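Local coordinates for protein ATPase associated with various cellular activities, AAA_5 (Staphylothermus marinus, PDB 6N0S) that probably binds nucleic acid through its N-terminal EVE-like domain, the part described here, as the McrB component of a restriction system thought to be driven by nucleotide hydrolysis, at residues A[5-10]-A[166-171]; A[28-33]-A[132-137]; A[55-60]-A[75-80]. One frame throughout, in Å; residues are numbered along the deposited sequence.

Contact 1 (A[5-10]-A[166-171])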
loop_
_atom_site.group_PDB
_atom_site.type_symbol
_atom_site.label_atom_id
_atom_site.label_comp_id
_atom_site.label_asym_id
_atom_site.label_seq_id
_atom_site.Cartn_x
_atom_site.Cartn_y
_atom_site.Cartn_z
ATOM N N LYS A 5 3.458 6.668 -18.641
ATOM C CA LYS A 5 3.849 7.540 -17.569
ATOM C C LYS A 5 3.922 6.753 -16.271
ATOM O O LYS A 5 3.179 5.780 -16.056
ATOM C CB LYS A 5 2.924 8.750 -17.466
ATOM C CG LYS A 5 1.435 8.567 -17.624
ATOM C CD LYS A 5 0.836 9.943 -18.013
ATOM C CE LYS A 5 -0.644 10.120 -17.621
ATOM N NZ LYS A 5 -1.308 11.308 -18.316
ATOM N N ILE A 6 4.893 7.138 -15.449
ATOM C CA ILE A 6 5.057 6.626 -14.098
ATOM C C ILE A 6 4.983 7.804 -13.149
ATOM O O ILE A 6 5.478 8.894 -13.460
ATOM C CB ILE A 6 6.386 5.874 -13.961
ATOM C CG1 ILE A 6 7.561 6.770 -14.388
ATOM C CG2 ILE A 6 6.376 4.621 -14.884
ATOM C CD1 ILE A 6 8.916 6.163 -14.080
ATOM N N LEU A 7 4.347 7.593 -12.007
ATOM C CA LEU A 7 4.276 8.640 -11.006
ATOM C C LEU A 7 5.668 8.972 -10.490
ATOM O O LEU A 7 5.993 10.141 -10.256
ATOM C CB LEU A 7 3.359 8.223 -9.862
ATOM C CG LEU A 7 3.174 9.284 -8.791
ATOM C CD1 LEU A 7 2.635 10.556 -9.441
ATOM C CD2 LEU A 7 2.244 8.809 -7.700
ATOM N N GLY A 8 6.508 7.962 -10.331
ATOM C CA GLY A 8 7.877 8.206 -9.924
ATOM C C GLY A 8 8.683 6.939 -10.076
ATOM O O GLY A 8 8.194 5.909 -10.559
ATOM N N PHE A 9 9.925 7.045 -9.628
ATOM C CA PHE A 9 10.950 6.010 -9.768
ATOM C C PHE A 9 11.753 6.058 -8.472
ATOM O O PHE A 9 12.358 7.085 -8.168
ATOM C CB PHE A 9 11.843 6.267 -11.002
ATOM C CG PHE A 9 12.921 5.245 -11.179
ATOM C CD1 PHE A 9 12.595 3.951 -11.534
ATOM C CD2 PHE A 9 14.251 5.559 -10.943
ATOM C CE1 PHE A 9 13.570 2.988 -11.674
ATOM C CE2 PHE A 9 15.251 4.589 -11.083
ATOM C CZ PHE A 9 14.906 3.306 -11.450
ATOM N N SER A 10 11.678 5.014 -7.642
ATOM C CA SER A 10 12.289 5.129 -6.324
ATOM C C SER A 10 12.378 3.769 -5.662
ATOM O O SER A 10 11.573 2.865 -5.926
ATOM C CB SER A 10 11.507 6.078 -5.404
ATOM O OG SER A 10 12.117 6.204 -4.122
ATOM N N LEU A 166 -0.316 4.618 -3.949
ATOM C CA LEU A 166 1.120 4.430 -3.764
ATOM C C LEU A 166 1.869 5.639 -4.294
ATOM O O LEU A 166 1.654 6.041 -5.442
ATOM C CB LEU A 166 1.600 3.183 -4.486
ATOM C CG LEU A 166 0.955 1.897 -4.017
ATOM C CD1 LEU A 166 1.177 0.743 -5.019
ATOM C CD2 LEU A 166 1.529 1.570 -2.662
ATOM N N VAL A 167 2.727 6.229 -3.461
ATOM C CA VAL A 167 3.507 7.378 -3.917
ATOM C C VAL A 167 4.991 7.159 -3.637
ATOM O O VAL A 167 5.356 6.564 -2.609
ATOM C CB VAL A 167 3.015 8.683 -3.262
ATOM C CG1 VAL A 167 1.572 9.015 -3.729
ATOM C CG2 VAL A 167 3.073 8.565 -1.745
ATOM N N PRO A 168 5.859 7.640 -4.519
ATOM C CA PRO A 168 7.304 7.541 -4.321
ATOM C C PRO A 168 7.774 8.609 -3.355
ATOM O O PRO A 168 7.234 9.712 -3.334
ATOM C CB PRO A 168 7.843 7.807 -5.742
ATOM C CG PRO A 168 6.898 8.804 -6.263
ATOM C CD PRO A 168 5.543 8.455 -5.706
ATOM N N ILE A 169 8.802 8.281 -2.561
ATOM C CA ILE A 169 9.488 9.277 -1.739
ATOM C C ILE A 169 11.006 9.168 -1.925
ATOM O O ILE A 169 11.553 8.161 -2.387
ATOM C CB ILE A 169 9.109 9.174 -0.221
ATOM C CG1 ILE A 169 9.491 7.816 0.364
ATOM C CG2 ILE A 169 7.636 9.421 -0.040
ATOM C CD1 ILE A 169 9.342 7.684 1.969
ATOM N N ARG A 170 11.689 10.218 -1.561
ATOM C CA ARG A 170 13.135 10.228 -1.770
ATOM C C ARG A 170 13.841 9.402 -0.697
ATOM O O ARG A 170 13.263 9.134 0.363
ATOM C CB ARG A 170 13.646 11.649 -1.717
ATOM C CG ARG A 170 13.019 12.572 -2.776
ATOM C CD ARG A 170 13.419 14.036 -2.511
ATOM N NE ARG A 170 12.738 14.496 -1.298
ATOM C CZ ARG A 170 13.056 15.583 -0.597
ATOM N NH1 ARG A 170 14.066 16.369 -0.988
ATOM N NH2 ARG A 170 12.344 15.882 0.500
ATOM N N PRO A 171 15.096 8.984 -0.939
ATOM C CA PRO A 171 15.797 8.217 0.116
ATOM C C PRO A 171 15.875 8.962 1.431
ATOM O O PRO A 171 15.695 8.363 2.494
ATOM C CB PRO A 171 17.186 7.962 -0.487
ATOM C CG PRO A 171 16.929 7.880 -1.989
ATOM C CD PRO A 171 15.799 8.899 -2.238
#
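The pyrrolidine ring of Pro-168 meets the loop of residues 5-10 with three of its carbons, each against a different residue: CD against Leu-7, CG against Gly-8 and CB against Ser-10. The phenyl of Phe-9, the one truly flat ring here, starts away from the proline and meets the rings of Tyr-47 and Phe-52, with its plane inclined to both. In this EVE domain, a PUA-like fold, the contact ties the loop ahead of strand 12-17 to strand 166-169, an outermost strand of the five-stranded mixed sheet. That strand hydrogen-bonds to strand 12-17 through Val-167 and Ile-169, whereas residues 5-10 form no regular strand and meet it with side chains and the bare CA of a glycine.

Leu-7 has CG anti to its backbone N (chi1 -177°) and crosses Pro-168 at about a right angle. Its CD2 methyl does most of the touching, 3.9 Å from Pro-168 CD and 4.0 Å from Val-167 CG1, and also approaches the carbonyl oxygen of Leu-166. Helix 39-52 lies against this leucine as well, through Ser-40 and Glu-41. Gly-8 has no side chain, and its CA comes to 3.8 Å from Pro-168 CG, a close fit of backbone against ring.

Beyond the proline the chain reaches Arg-170, the N-cap residue of helix 171-178. On the loop side, Ser-10 CB sits 4.1 Å from Pro-168 CB. Ser-10 OG, hydrogen-bonded to the backbone N of Tyr-12, lies 2.7 Å from Ile-169 O.

Contact 2 (A[28-33]-A[132-137])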
loop_
_atom_site.group_PDB
_atom_site.type_symbol
_atom_site.label_atom_id
_atom_site.label_comp_id
_atom_site.label_asym_id
_atom_site.label_seq_id
_atom_site.Cartn_x
_atom_site.Cartn_y
_atom_site.Cartn_z
ATOM N N GLY A 28 0.617 -4.114 5.750
ATOM C CA GLY A 28 1.927 -4.709 5.791
ATOM C C GLY A 28 2.003 -6.069 5.146
ATOM O O GLY A 28 3.112 -6.590 4.982
ATOM N N LEU A 29 0.875 -6.635 4.720
ATOM C CA LEU A 29 0.843 -7.934 4.069
ATOM C C LEU A 29 0.793 -7.875 2.553
ATOM O O LEU A 29 1.357 -8.754 1.881
ATOM C CB LEU A 29 -0.373 -8.720 4.568
ATOM C CG LEU A 29 -0.415 -8.979 6.057
ATOM C CD1 LEU A 29 -1.702 -9.757 6.362
ATOM C CD2 LEU A 29 0.817 -9.735 6.518
ATOM N N THR A 30 0.074 -6.911 1.986
ATOM C CA THR A 30 -0.013 -6.810 0.537
ATOM C C THR A 30 -0.185 -5.363 0.140
ATOM O O THR A 30 -0.461 -4.492 0.966
ATOM C CB THR A 30 -1.179 -7.606 -0.072
ATOM O OG1 THR A 30 -2.419 -6.980 0.287
ATOM C CG2 THR A 30 -1.175 -9.046 0.391
ATOM N N LEU A 31 0.045 -5.140 -1.154
ATOM C CA LEU A 31 -0.376 -3.964 -1.894
ATOM C C LEU A 31 -1.256 -4.450 -3.020
ATOM O O LEU A 31 -0.874 -5.365 -3.751
ATOM C CB LEU A 31 0.805 -3.198 -2.499
ATOM C CG LEU A 31 1.944 -2.786 -1.564
ATOM C CD1 LEU A 31 3.037 -2.044 -2.386
ATOM C CD2 LEU A 31 1.483 -1.932 -0.407
ATOM N N TRP A 32 -2.408 -3.826 -3.186
ATOM C CA TRP A 32 -3.283 -4.267 -4.258
ATOM C C TRP A 32 -4.237 -3.138 -4.586
ATOM O O TRP A 32 -4.474 -2.248 -3.769
ATOM C CB TRP A 32 -4.030 -5.542 -3.838
ATOM C CG TRP A 32 -5.082 -5.325 -2.814
ATOM C CD1 TRP A 32 -4.934 -5.367 -1.457
ATOM C CD2 TRP A 32 -6.451 -5.051 -3.060
ATOM N NE1 TRP A 32 -6.131 -5.127 -0.841
ATOM C CE2 TRP A 32 -7.083 -4.927 -1.809
ATOM C CE3 TRP A 32 -7.206 -4.881 -4.224
ATOM C CZ2 TRP A 32 -8.438 -4.651 -1.682
ATOM C CZ3 TRP A 32 -8.544 -4.601 -4.105
ATOM C CH2 TRP A 32 -9.158 -4.490 -2.840
ATOM N N GLY A 33 -4.768 -3.181 -5.792
ATOM C CA GLY A 33 -5.640 -2.123 -6.254
ATOM C C GLY A 33 -6.070 -2.392 -7.679
ATOM O O GLY A 33 -5.579 -3.309 -8.344
ATOM N N PHE A 132 -6.841 -6.157 -11.570
ATOM C CA PHE A 132 -6.283 -5.827 -10.266
ATOM C C PHE A 132 -4.831 -6.274 -10.204
ATOM O O PHE A 132 -4.479 -7.313 -10.760
ATOM C CB PHE A 132 -7.103 -6.508 -9.137
ATOM C CG PHE A 132 -8.431 -5.895 -8.939
ATOM C CD1 PHE A 132 -9.519 -6.285 -9.705
ATOM C CD2 PHE A 132 -8.590 -4.896 -8.016
ATOM C CE1 PHE A 132 -10.732 -5.664 -9.562
ATOM C CE2 PHE A 132 -9.828 -4.285 -7.846
ATOM C CZ PHE A 132 -10.886 -4.658 -8.624
ATOM N N PHE A 133 -3.991 -5.479 -9.548
ATOM C CA PHE A 133 -2.618 -5.860 -9.259
ATOM C C PHE A 133 -2.495 -6.306 -7.806
ATOM O O PHE A 133 -3.293 -5.912 -6.943
ATOM C CB PHE A 133 -1.627 -4.711 -9.559
ATOM C CG PHE A 133 -1.765 -3.501 -8.669
ATOM C CD1 PHE A 133 -1.126 -3.440 -7.443
ATOM C CD2 PHE A 133 -2.497 -2.411 -9.079
ATOM C CE1 PHE A 133 -1.232 -2.304 -6.645
ATOM C CE2 PHE A 133 -2.611 -1.283 -8.280
ATOM C CZ PHE A 133 -1.976 -1.236 -7.067
ATOM N N LEU A 134 -1.466 -7.131 -7.549
ATOM C CA LEU A 134 -1.174 -7.650 -6.222
ATOM C C LEU A 134 0.323 -7.821 -6.054
ATOM O O LEU A 134 0.957 -8.515 -6.841
ATOM C CB LEU A 134 -1.857 -8.997 -6.009
ATOM C CG LEU A 134 -1.589 -9.743 -4.702
ATOM C CD1 LEU A 134 -1.968 -8.918 -3.534
ATOM C CD2 LEU A 134 -2.389 -11.007 -4.739
ATOM N N PHE A 135 0.861 -7.234 -5.003
ATOM C CA PHE A 135 2.225 -7.479 -4.571
ATOM C C PHE A 135 2.191 -8.099 -3.183
ATOM O O PHE A 135 1.499 -7.598 -2.283
ATOM C CB PHE A 135 3.045 -6.185 -4.534
ATOM C CG PHE A 135 3.262 -5.561 -5.887
ATOM C CD1 PHE A 135 4.160 -6.112 -6.782
ATOM C CD2 PHE A 135 2.572 -4.434 -6.260
ATOM C CE1 PHE A 135 4.390 -5.544 -8.011
ATOM C CE2 PHE A 135 2.789 -3.872 -7.502
ATOM C CZ PHE A 135 3.710 -4.440 -8.378
ATOM N N ARG A 136 2.954 -9.167 -2.993
ATOM C CA ARG A 136 3.123 -9.748 -1.663
ATOM C C ARG A 136 4.307 -9.072 -0.977
ATOM O O ARG A 136 5.409 -9.059 -1.527
ATOM C CB ARG A 136 3.333 -11.258 -1.772
ATOM C CG ARG A 136 2.068 -12.012 -2.152
ATOM C CD ARG A 136 2.371 -13.432 -2.547
ATOM N NE ARG A 136 1.324 -14.347 -2.112
ATOM C CZ ARG A 136 0.276 -14.704 -2.849
ATOM N NH1 ARG A 136 0.117 -14.226 -4.074
ATOM N NH2 ARG A 136 -0.613 -15.564 -2.357
ATOM N N LEU A 137 4.065 -8.505 0.208
ATOM C CA LEU A 137 5.068 -7.890 1.062
ATOM C C LEU A 137 5.632 -8.902 2.061
ATOM O O LEU A 137 5.073 -9.978 2.280
ATOM C CB LEU A 137 4.456 -6.723 1.842
ATOM C CG LEU A 137 3.811 -5.645 0.960
ATOM C CD1 LEU A 137 3.090 -4.625 1.820
ATOM C CD2 LEU A 137 4.859 -4.983 0.077
HETATM O O HOH W 1 2.229 -11.433 2.655
#
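Strands 30-33 and 132-136 pair antiparallel, with Leu-31 opposite Phe-135 and Trp-32 opposite Leu-134, in the small three-stranded sheet of the domain. Strand 132-136 is its middle strand and strand 30-34 an outermost one; their directions differ by 175°. Leu-31 and Phe-135 form a hydrogen-bonded pair, with Phe-135 N 2.8 Å from Leu-31 O and the return bond from Leu-31 N to Phe-135 O at 3.1 Å. Farther along, Phe-133 N donates to Gly-33 O nearly along the C=O axis, while the bond from Gly-33 N to Phe-133 O is weak.

Gly-33 lies over one face of an aromatic ring. Phe-133 has CG between its backbone N and carbonyl carbon (chi1 66°), and its phenyl has Gly-33 N 3.6 Å above the plane, over the centre; Gly-33 CA makes a CH-pi contact with the same ring. On the side of the sheet bearing Trp-32 and Leu-134, the indole and the phenyl of Phe-132 lie side by side and point the same way. Phe-132 CD2 meets the indole at its edge, in plane, 3.9 Å from Trp-32 CZ3. Helices 92-105 and 110-124 pack over this side, and Trp-32 NE1 is hydrogen-bonded to Tyr-116 OH. On the other side, Leu-31 crosses Leu-137 at about a right angle, CD2 3.8 Å from Leu-137 CD1, and both lean on Leu-79 of strand 72-80.

A water joins the pairing at the Leu-29 end. Leu-29 O receives Leu-137 N at 3.2 Å from above the carbonyl plane, and water 1 at 2.9 Å. The water also donates to Leu-137 O, so solvent links the two carbonyls beside this bond, whereas farther along apolar groups flank the backbone: Leu-31, Phe-133 and Phe-135 on one face, Trp-32 and Leu-134 on the other, with Thr-30 and Arg-136 the exceptions.

Contact 3 (A[55-60]-A[75-80]); sequences LKIIHY and GESVLS
His-59 and Ser-77 join their side chains across two antiparallel neighbours, strands 54-61 and 72-80. His-59 CG stands anti to the carbonyl carbon (chi1 -62°), while Ser-77 OG sits between its own backbone N and carbonyl carbon (chi1 62°). His-59 NE2 and Ser-77 OG are 2.9 Å apart in a nearly straight hydrogen bond in which either could be the donor. The serine approaches the imidazole at its edge; Ile-57 CG2 covers one face, 3.7 Å above the plane and offset toward the rim. ND1 bonds to Glu-15, so both ring nitrogens are engaged and the ring's rotation is fixed.

On the same side of the sheet, Leu-55 and Leu-79 lie side by side and point the same way, CD1 of the first 4.0 Å from CD2 of the second. Ile-57 crosses Leu-79 obliquely.

The opposite side carries Lys-56, Ile-58, Glu-76 and Val-78. The lysine chain bends at chi2, chi3 and chi4, and its CE rests 3.9 Å from Val-78 CG2. Glu-76 extends beyond CG; Tyr-174, Tyr-143 and His-178 hold its carboxylate.

Backbone bonds keep the strands in register, among them the straight one from Ile-57 N to Ser-77 O at 2.9 Å. This is a twisted beta hairpin within the mixed sheet of the PUA-like EVE domain.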
loop_
_atom_site.group_PDB
_atom_site.type_symbol
_atom_site.label_atom_id
_atom_site.label_comp_id
_atom_site.label_asym_id
_atom_site.label_seq_id
_atom_site.Cartn_x
_atom_site.Cartn_y
_atom_site.Cartn_z
ATOM N N LEU A 55 12.134 -3.112 -2.657
ATOM C CA LEU A 55 11.681 -1.779 -2.282
ATOM C C LEU A 55 11.310 -1.746 -0.806
ATOM O O LEU A 55 10.907 -2.762 -0.225
ATOM C CB LEU A 55 10.468 -1.341 -3.128
ATOM C CG LEU A 55 10.502 -1.463 -4.642
ATOM C CD1 LEU A 55 9.163 -1.088 -5.209
ATOM C CD2 LEU A 55 11.587 -0.561 -5.234
ATOM N N LYS A 56 11.469 -0.575 -0.194
ATOM C CA LYS A 56 11.002 -0.343 1.167
ATOM C C LYS A 56 9.678 0.433 1.139
ATOM O O LYS A 56 9.587 1.499 0.511
ATOM C CB LYS A 56 12.033 0.445 1.979
ATOM C CG LYS A 56 13.436 -0.087 1.943
ATOM C CD LYS A 56 13.655 -1.247 2.879
ATOM C CE LYS A 56 14.342 -2.430 2.166
ATOM N NZ LYS A 56 15.686 -2.115 1.621
ATOM N N ILE A 57 8.664 -0.087 1.827
ATOM C CA ILE A 57 7.323 0.486 1.833
ATOM C C ILE A 57 7.021 1.006 3.223
ATOM O O ILE A 57 7.057 0.251 4.207
ATOM C CB ILE A 57 6.271 -0.549 1.407
ATOM C CG1 ILE A 57 6.668 -1.228 0.101
ATOM C CG2 ILE A 57 4.876 0.095 1.317
ATOM C CD1 ILE A 57 6.767 -0.363 -1.083
ATOM N N ILE A 58 6.731 2.275 3.321
ATOM C CA ILE A 58 6.196 2.844 4.550
ATOM C C ILE A 58 4.681 2.943 4.429
ATOM O O ILE A 58 4.152 3.364 3.397
ATOM C CB ILE A 58 6.824 4.210 4.833
ATOM C CG1 ILE A 58 8.330 4.049 5.095
ATOM C CG2 ILE A 58 6.143 4.836 6.002
ATOM C CD1 ILE A 58 9.002 5.404 5.360
ATOM N N HIS A 59 3.980 2.567 5.492
ATOM C CA HIS A 59 2.520 2.469 5.504
ATOM C C HIS A 59 1.932 3.667 6.243
ATOM O O HIS A 59 2.251 3.911 7.417
ATOM C CB HIS A 59 2.075 1.143 6.136
ATOM C CG HIS A 59 2.555 -0.055 5.370
ATOM N ND1 HIS A 59 1.881 -0.554 4.279
ATOM C CD2 HIS A 59 3.674 -0.811 5.499
ATOM C CE1 HIS A 59 2.551 -1.581 3.779
ATOM N NE2 HIS A 59 3.652 -1.747 4.494
ATOM N N TYR A 60 1.094 4.417 5.543
ATOM C CA TYR A 60 0.473 5.633 6.054
ATOM C C TYR A 60 -1.033 5.429 6.182
ATOM O O TYR A 60 -1.666 4.794 5.326
ATOM C CB TYR A 60 0.769 6.808 5.090
ATOM C CG TYR A 60 0.009 8.080 5.384
ATOM C CD1 TYR A 60 0.461 8.976 6.336
ATOM C CD2 TYR A 60 -1.146 8.390 4.698
ATOM C CE1 TYR A 60 -0.212 10.145 6.595
ATOM C CE2 TYR A 60 -1.828 9.559 4.948
ATOM C CZ TYR A 60 -1.365 10.424 5.911
ATOM O OH TYR A 60 -2.051 11.579 6.178
ATOM N N GLY A 75 4.274 1.908 10.155
ATOM C CA GLY A 75 5.277 0.863 10.055
ATOM C C GLY A 75 5.809 0.779 8.648
ATOM O O GLY A 75 5.428 1.571 7.774
ATOM N N GLU A 76 6.672 -0.210 8.426
ATOM C CA GLU A 76 7.234 -0.387 7.098
ATOM C C GLU A 76 7.456 -1.856 6.806
ATOM O O GLU A 76 7.465 -2.691 7.704
ATOM C CB GLU A 76 8.538 0.409 6.945
ATOM C CG GLU A 76 9.594 0.159 8.007
ATOM C CD GLU A 76 10.878 0.894 7.674
ATOM O OE1 GLU A 76 11.663 0.343 6.860
ATOM O OE2 GLU A 76 11.049 2.028 8.182
ATOM N N SER A 77 7.597 -2.163 5.522
ATOM C CA SER A 77 7.773 -3.526 5.053
ATOM C C SER A 77 8.657 -3.507 3.818
ATOM O O SER A 77 9.133 -2.453 3.388
ATOM C CB SER A 77 6.430 -4.189 4.742
ATOM O OG SER A 77 5.794 -3.474 3.721
ATOM N N VAL A 78 8.800 -4.671 3.196
ATOM C CA VAL A 78 9.716 -4.878 2.083
ATOM C C VAL A 78 8.944 -5.534 0.945
ATOM O O VAL A 78 8.175 -6.476 1.164
ATOM C CB VAL A 78 10.927 -5.748 2.502
ATOM C CG1 VAL A 78 11.818 -6.040 1.328
ATOM C CG2 VAL A 78 11.748 -5.042 3.570
ATOM N N LEU A 79 9.129 -5.017 -0.259
ATOM C CA LEU A 79 8.542 -5.570 -1.473
ATOM C C LEU A 79 9.682 -6.103 -2.340
ATOM O O LEU A 79 10.419 -5.319 -2.947
ATOM C CB LEU A 79 7.734 -4.489 -2.193
ATOM C CG LEU A 79 7.309 -4.754 -3.633
ATOM C CD1 LEU A 79 6.668 -6.015 -3.748
ATOM C CD2 LEU A 79 6.348 -3.672 -4.127
ATOM N N SER A 80 9.813 -7.425 -2.414
ATOM C CA SER A 80 10.978 -8.073 -3.007
ATOM C C SER A 80 10.580 -8.878 -4.231
ATOM O O SER A 80 9.483 -9.428 -4.300
ATOM C CB SER A 80 11.666 -9.015 -2.022
ATOM O OG SER A 80 10.970 -10.252 -1.956
#

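How the contacts relate
Contact 3 is nested within the loop closed by contact 2, which in turn lies within the loop closed by contact 1, so contact 1 joins the loop near the start to the strand before the last helix. Contacts 1 and 3 reach the same five-stranded sheet, their centres about 13 Å apart, and meet where Ile-169 packs on Ile-58. Contact 2 belongs to the separate three-stranded sheet, its centre about 11 Å from that of contact 3 and about 17 Å from that of contact 1. Leu-137 bridges the sheets by resting on His-59, Ser-77 and Leu-79, and Leu-166 packs on Leu-31 and Phe-133. The two sheets thus pack against each other through these leucines.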